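Acetoin utilization protein (Exiguobacterium sibiricum, PDB 2Q04) probably transfers an acetyl group from acetyl-CoA to an acceptor, as other GNAT-family acetyltransferases do. Local coordinates at residues K189-P193 and E194-H198; G38-A41 and F42-A46. All blocks are in the same frame, centred on the assembly; numbering follows the deposited sequence.

Overall arrangement
Both contacts are local ones, each at the place where a loop turns into a helix, and both lie at the surface. Contact 2 (38-41 with 42-46) comes first along the chain and leads into helix 45-56, within the range recognised as GNAT acetyltransferase; contact 1 (189-193 with 194-198) opens helix 193-203, close to the C-terminus. They sit on opposite sides of the chain's centre, 35 Å apart between centres and about 23 Å between nearest atoms. Strand 95-103 is touched by side chains of both. A calcium ion lies about 10 Å from the side chain of Val-195, while ethanediol and acetic acid, probably from the crystallisation liquor, lie about 4 Å from the Phe-42 and Pro-45 side chains respectively.

Contact 1 of 2, residues K189-P193 and E194-H198; sequences KHVAP and EVVAH
Val-191 and Val-195 meet at the start of helix 193-203, their side chains crossing at about a right angle. CG1 of Val-191 does the touching: it lies 3.6 Å from CB of Val-195 and equally close to that residue's CG1, and a looser approach of 4.2 Å brings it to CG2 of Val-196. That methyl stands anti to its own backbone nitrogen (chi1 174°), which carries it forward over the first turn.

Ala-192 is the N-cap residue, and its carbonyl oxygen is shared by two weak bonds, from Val-195 N at 3.2 Å and from Val-196 N at 3.4 Å. The next i+4 bond is firmer: Ala-197 N donates to Pro-193 O at 2.9 Å. Pro-193, with no N-H to offer, suits the first turn.

The other flank faces solvent, with Pro-193 and Glu-194 both exposed. Here Glu-194 runs alongside the proline ring, and a bend at chi2 (72°) folds its carboxylate back, so that OE1 comes 3.4 Å from CB of Ala-192 and 3.6 Å from CD of Pro-193, van der Waals contacts.

On the inner side Val-195 is buried against Ile-95 of strand 95-103 and Leu-130 of strand 130-135, which Val-196 also touches; the valines lay the helix start against the sheet, while a hydrogen bond from His-198 NE2 to Glu-89 O ties it to a loop.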
ATOM      1  N   LYS A 189      -7.737  15.120   3.021  1.00 57.45           N
ATOM      2  CA  LYS A 189      -8.632  16.254   3.276  1.00 57.51           C
ATOM      3  C   LYS A 189      -7.972  17.618   2.975  1.00 57.12           C
ATOM      4  O   LYS A 189      -8.664  18.587   2.650  1.00 57.27           O
ATOM      5  CB  LYS A 189      -9.093  16.210   4.754  1.00 57.20           C
ATOM      6  CG  LYS A 189      -9.996  17.344   5.170  1.00 60.01           C
ATOM      7  N   HIS A 190      -6.636  17.682   3.095  1.00 57.02           N
ATOM      8  CA  HIS A 190      -5.876  18.945   2.861  1.00 57.26           C
ATOM      9  C   HIS A 190      -5.241  19.019   1.475  1.00 57.41           C
ATOM     10  O   HIS A 190      -4.455  19.921   1.207  1.00 57.79           O
ATOM     11  CB  HIS A 190      -4.732  19.097   3.889  1.00 57.26           C
ATOM     12  CG  HIS A 190      -5.190  19.303   5.288  1.00 58.14           C
ATOM     13  ND1 HIS A 190      -4.887  18.423   6.304  1.00 58.71           N
ATOM     14  CD2 HIS A 190      -5.866  20.325   5.863  1.00 59.60           C
ATOM     15  CE1 HIS A 190      -5.384  18.878   7.440  1.00 60.15           C
ATOM     16  NE2 HIS A 190      -5.982  20.031   7.202  1.00 60.99           N
ATOM     17  N   VAL A 191      -5.521  18.051   0.624  1.00 56.98           N
ATOM     18  CA  VAL A 191      -4.901  18.014  -0.692  1.00 57.07           C
ATOM     19  C   VAL A 191      -5.517  19.077  -1.592  1.00 57.16           C
ATOM     20  O   VAL A 191      -6.740  19.215  -1.661  1.00 57.44           O
ATOM     21  CB  VAL A 191      -5.049  16.637  -1.336  1.00 56.80           C
ATOM     22  CG1 VAL A 191      -4.519  16.650  -2.768  1.00 56.34           C
ATOM     23  CG2 VAL A 191      -4.323  15.603  -0.508  1.00 58.12           C
ATOM     24  N   ALA A 192      -4.659  19.836  -2.275  1.00 57.15           N
ATOM     25  CA  ALA A 192      -5.112  20.920  -3.137  1.00 57.15           C
ATOM     26  C   ALA A 192      -5.732  20.382  -4.444  1.00 57.19           C
ATOM     27  O   ALA A 192      -5.412  19.276  -4.878  1.00 57.50           O
ATOM     28  CB  ALA A 192      -3.968  21.843  -3.448  1.00 57.45           C
ATOM     29  N   PRO A 193      -6.628  21.178  -5.073  1.00 57.03           N
ATOM     30  CA  PRO A 193      -7.239  20.796  -6.361  1.00 57.11           C
ATOM     31  C   PRO A 193      -6.213  20.556  -7.487  1.00 57.00           C
ATOM     32  O   PRO A 193      -6.461  19.754  -8.389  1.00 56.65           O
ATOM     33  CB  PRO A 193      -8.127  22.007  -6.702  1.00 56.64           C
ATOM     34  CG  PRO A 193      -8.365  22.686  -5.412  1.00 56.63           C
ATOM     35  CD  PRO A 193      -7.153  22.468  -4.582  1.00 56.85           C
ATOM     36  N   GLU A 194      -5.087  21.266  -7.430  1.00 57.19           N
ATOM     37  CA  GLU A 194      -4.036  21.140  -8.444  1.00 57.23           C
ATOM     38  C   GLU A 194      -3.429  19.745  -8.427  1.00 57.20           C
ATOM     39  O   GLU A 194      -3.094  19.198  -9.468  1.00 57.46           O
ATOM     40  CB  GLU A 194      -2.935  22.189  -8.212  1.00 57.41           C
ATOM     41  CG  GLU A 194      -3.368  23.635  -8.483  1.00 59.19           C
ATOM     42  CD  GLU A 194      -4.314  24.190  -7.420  1.00 61.38           C
ATOM     43  OE1 GLU A 194      -4.266  23.715  -6.267  1.00 62.59           O
ATOM     44  OE2 GLU A 194      -5.097  25.112  -7.741  1.00 63.06           O
ATOM     45  N   VAL A 195      -3.283  19.186  -7.232  1.00 56.77           N
ATOM     46  CA  VAL A 195      -2.746  17.850  -7.066  1.00 57.01           C
ATOM     47  C   VAL A 195      -3.728  16.806  -7.627  1.00 57.22           C
ATOM     48  O   VAL A 195      -3.321  15.833  -8.263  1.00 57.06           O
ATOM     49  CB  VAL A 195      -2.479  17.547  -5.577  1.00 56.58           C
ATOM     50  CG1 VAL A 195      -2.042  16.092  -5.388  1.00 56.36           C
ATOM     51  CG2 VAL A 195      -1.431  18.507  -5.019  1.00 57.48           C
ATOM     52  N   VAL A 196      -5.015  17.022  -7.376  1.00 57.23           N
ATOM     53  CA  VAL A 196      -6.044  16.125  -7.856  1.00 57.25           C
ATOM     54  C   VAL A 196      -6.141  16.182  -9.371  1.00 57.01           C
ATOM     55  O   VAL A 196      -6.345  15.163 -10.029  1.00 56.56           O
ATOM     56  CB  VAL A 196      -7.415  16.469  -7.251  1.00 57.19           C
ATOM     57  CG1 VAL A 196      -8.527  15.672  -7.948  1.00 57.11           C
ATOM     58  CG2 VAL A 196      -7.413  16.193  -5.753  1.00 57.05           C
ATOM     59  N   ALA A 197      -6.006  17.384  -9.920  1.00 56.96           N
ATOM     60  CA  ALA A 197      -6.058  17.569 -11.366  1.00 56.91           C
ATOM     61  C   ALA A 197      -4.905  16.848 -12.034  1.00 56.61           C
ATOM     62  O   ALA A 197      -5.059  16.294 -13.114  1.00 56.15           O
ATOM     63  CB  ALA A 197      -6.027  19.048 -11.712  1.00 57.11           C
ATOM     64  N   HIS A 198      -3.737  16.881 -11.394  1.00 56.58           N
ATOM     65  CA  HIS A 198      -2.569  16.198 -11.906  1.00 56.86           C
ATOM     66  C   HIS A 198      -2.804  14.705 -11.906  1.00 57.04           C
ATOM     67  O   HIS A 198      -2.473  14.020 -12.860  1.00 57.13           O
ATOM     68  CB  HIS A 198      -1.356  16.531 -11.065  1.00 56.62           C
ATOM     69  CG  HIS A 198      -0.087  15.922 -11.570  1.00 57.91           C
ATOM     70  ND1 HIS A 198       0.327  16.048 -12.873  1.00 61.25           N
ATOM     71  CD2 HIS A 198       0.900  15.260 -10.926  1.00 60.61           C
ATOM     72  CE1 HIS A 198       1.496  15.448 -13.023  1.00 60.85           C
ATOM     73  NE2 HIS A 198       1.866  14.966 -11.855  1.00 59.02           N
TER

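Contact 2 of 2, residues G38-A41 and F42-A46; sequences GLTA and FRQPA
From Leu-39 to Arg-43 the backbone curls round a water, which donates a hydrogen bond to Leu-39 O at 2.8 Å and accepts one from Phe-42 N at 3.1 Å. The two limbs also meet through a CA-H...O contact, Thr-40 CA to Arg-43 O at 3.4 Å, with an angle of 156° at the hydrogen.

Among the side chains, the closest meeting is between Thr-40 and Pro-45, which run alongside each other in the same direction. The threonine methyl CG2 rests 3.6 Å from CD and 3.7 Å from CG of the proline ring. A chi1 of 57° (to OG1) sets CG2 beside the backbone nitrogen, where it faces the ring. Gln-44 bends back at chi2, bringing OE1 to 4.1 Å from the same methyl. At the far end, CD2 of Phe-42 lies 4.3 Å from CB of Ala-41.

Ala-41 N is hydrogen-bonded to Glu-102 OE2, the Phe-42 side chain touches Ala-100 and Glu-102 of strand 95-103, and its ring meets that of His-139. This water-bridged loop leads into a helix N-terminus, with Gln-44 at the N-cap and Pro-45 in the first turn; in this GNAT-family protein it joins strand 34-35 to helix 45-56.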
ATOM      1  N   GLY A  38       5.934 -16.826   4.725  1.00 65.89           N
ATOM      2  CA  GLY A  38       4.747 -16.841   3.871  1.00 66.50           C
ATOM      3  C   GLY A  38       4.446 -15.523   3.167  1.00 67.36           C
ATOM      4  O   GLY A  38       3.343 -15.337   2.651  1.00 67.42           O
ATOM      5  N   LEU A  39       5.424 -14.613   3.133  1.00 68.39           N
ATOM      6  CA  LEU A  39       5.245 -13.310   2.468  1.00 69.44           C
ATOM      7  C   LEU A  39       6.072 -13.249   1.179  1.00 71.01           C
ATOM      8  O   LEU A  39       6.969 -12.407   1.035  1.00 70.71           O
ATOM      9  CB  LEU A  39       5.639 -12.169   3.415  1.00 69.26           C
ATOM     10  CG  LEU A  39       4.759 -12.015   4.674  1.00 68.36           C
ATOM     11  CD1 LEU A  39       5.422 -11.111   5.685  1.00 68.10           C
ATOM     12  CD2 LEU A  39       3.379 -11.494   4.322  1.00 67.64           C
ATOM     13  N   THR A  40       5.712 -14.108   0.218  1.00 73.13           N
ATOM     14  CA  THR A  40       6.492 -14.273  -1.026  1.00 74.56           C
ATOM     15  C   THR A  40       5.674 -13.916  -2.313  1.00 75.45           C
ATOM     16  O   THR A  40       5.943 -14.450  -3.397  1.00 75.38           O
ATOM     17  CB  THR A  40       7.011 -15.738  -1.153  1.00 74.79           C
ATOM     18  OG1 THR A  40       5.906 -16.648  -1.100  1.00 74.34           O
ATOM     19  CG2 THR A  40       7.985 -16.066  -0.023  1.00 73.82           C
ATOM     20  N   ALA A  41       4.724 -12.984  -2.183  1.00 76.31           N
ATOM     21  CA  ALA A  41       3.858 -12.594  -3.318  1.00 77.05           C
ATOM     22  C   ALA A  41       4.583 -11.672  -4.304  1.00 77.49           C
ATOM     23  O   ALA A  41       4.209 -11.595  -5.479  1.00 77.41           O
ATOM     24  CB  ALA A  41       2.582 -11.923  -2.810  1.00 76.86           C
ATOM     25  N   PHE A  42       5.595 -10.956  -3.820  1.00 77.99           N
ATOM     26  CA  PHE A  42       6.372 -10.053  -4.673  1.00 78.48           C
ATOM     27  C   PHE A  42       7.757 -10.605  -4.944  1.00 78.59           C
ATOM     28  O   PHE A  42       8.214 -10.609  -6.085  1.00 79.01           O
ATOM     29  CB  PHE A  42       6.441  -8.663  -4.052  1.00 78.62           C
ATOM     30  CG  PHE A  42       5.121  -7.952  -4.044  1.00 78.71           C
ATOM     31  CD1 PHE A  42       4.617  -7.385  -5.215  1.00 79.24           C
ATOM     32  CD2 PHE A  42       4.328  -7.941  -2.906  1.00 78.94           C
ATOM     33  CE1 PHE A  42       3.373  -6.772  -5.232  1.00 77.75           C
ATOM     34  CE2 PHE A  42       3.082  -7.325  -2.915  1.00 79.84           C
ATOM     35  CZ  PHE A  42       2.609  -6.737  -4.086  1.00 79.95           C
ATOM     36  N   ARG A  43       8.418 -11.092  -3.899  1.00 78.81           N
ATOM     37  CA  ARG A  43       9.703 -11.792  -4.054  1.00 78.76           C
ATOM     38  C   ARG A  43      10.013 -12.612  -2.795  1.00 77.48           C
ATOM     39  O   ARG A  43       9.323 -12.488  -1.779  1.00 77.15           O
ATOM     40  CB  ARG A  43      10.839 -10.791  -4.341  1.00 79.36           C
ATOM     41  CG  ARG A  43      11.237  -9.956  -3.158  1.00 80.47           C
ATOM     42  CD  ARG A  43      11.871  -8.638  -3.582  1.00 82.15           C
ATOM     43  NE  ARG A  43      10.866  -7.665  -4.022  1.00 83.17           N
ATOM     44  CZ  ARG A  43      11.127  -6.383  -4.283  1.00 83.80           C
ATOM     45  NH1 ARG A  43      12.367  -5.910  -4.173  1.00 85.48           N
ATOM     46  NH2 ARG A  43      10.146  -5.570  -4.665  1.00 82.52           N
ATOM     47  N   GLN A  44      11.042 -13.453  -2.872  1.00 76.29           N
ATOM     48  CA  GLN A  44      11.422 -14.299  -1.737  1.00 75.42           C
ATOM     49  C   GLN A  44      11.718 -13.422  -0.491  1.00 74.99           C
ATOM     50  O   GLN A  44      12.150 -12.273  -0.627  1.00 75.41           O
ATOM     51  CB  GLN A  44      12.626 -15.168  -2.096  1.00 74.96           C
ATOM     52  CG  GLN A  44      12.361 -16.151  -3.257  1.00 72.77           C
ATOM     53  CD  GLN A  44      11.228 -17.131  -2.961  1.00 68.41           C
ATOM     54  OE1 GLN A  44      11.230 -17.809  -1.934  1.00 64.79           O
ATOM     55  NE2 GLN A  44      10.276 -17.227  -3.877  1.00 64.30           N
ATOM     56  N   PRO A  45      11.499 -13.982   0.731  1.00 73.57           N
ATOM     57  CA  PRO A  45      11.456 -13.140   1.963  1.00 71.88           C
ATOM     58  C   PRO A  45      12.756 -12.374   2.256  1.00 69.28           C
ATOM     59  O   PRO A  45      12.703 -11.220   2.686  1.00 68.62           O
ATOM     60  CB  PRO A  45      11.150 -14.161   3.083  1.00 72.26           C
ATOM     61  CG  PRO A  45      10.674 -15.416   2.359  1.00 73.68           C
ATOM     62  CD  PRO A  45      11.370 -15.418   1.043  1.00 73.27           C
ATOM     63  N   ALA A  46      13.906 -13.006   2.021  1.00 66.43           N
ATOM     64  CA  ALA A  46      15.199 -12.347   2.242  1.00 64.34           C
ATOM     65  C   ALA A  46      15.309 -11.082   1.382  1.00 63.33           C
ATOM     66  O   ALA A  46      15.694 -10.015   1.872  1.00 63.32           O
ATOM     67  CB  ALA A  46      16.335 -13.300   1.928  1.00 63.91           C
TER
HETATM   68  O   HOH W   1       6.803 -10.534  -0.974  1.00 59.21           O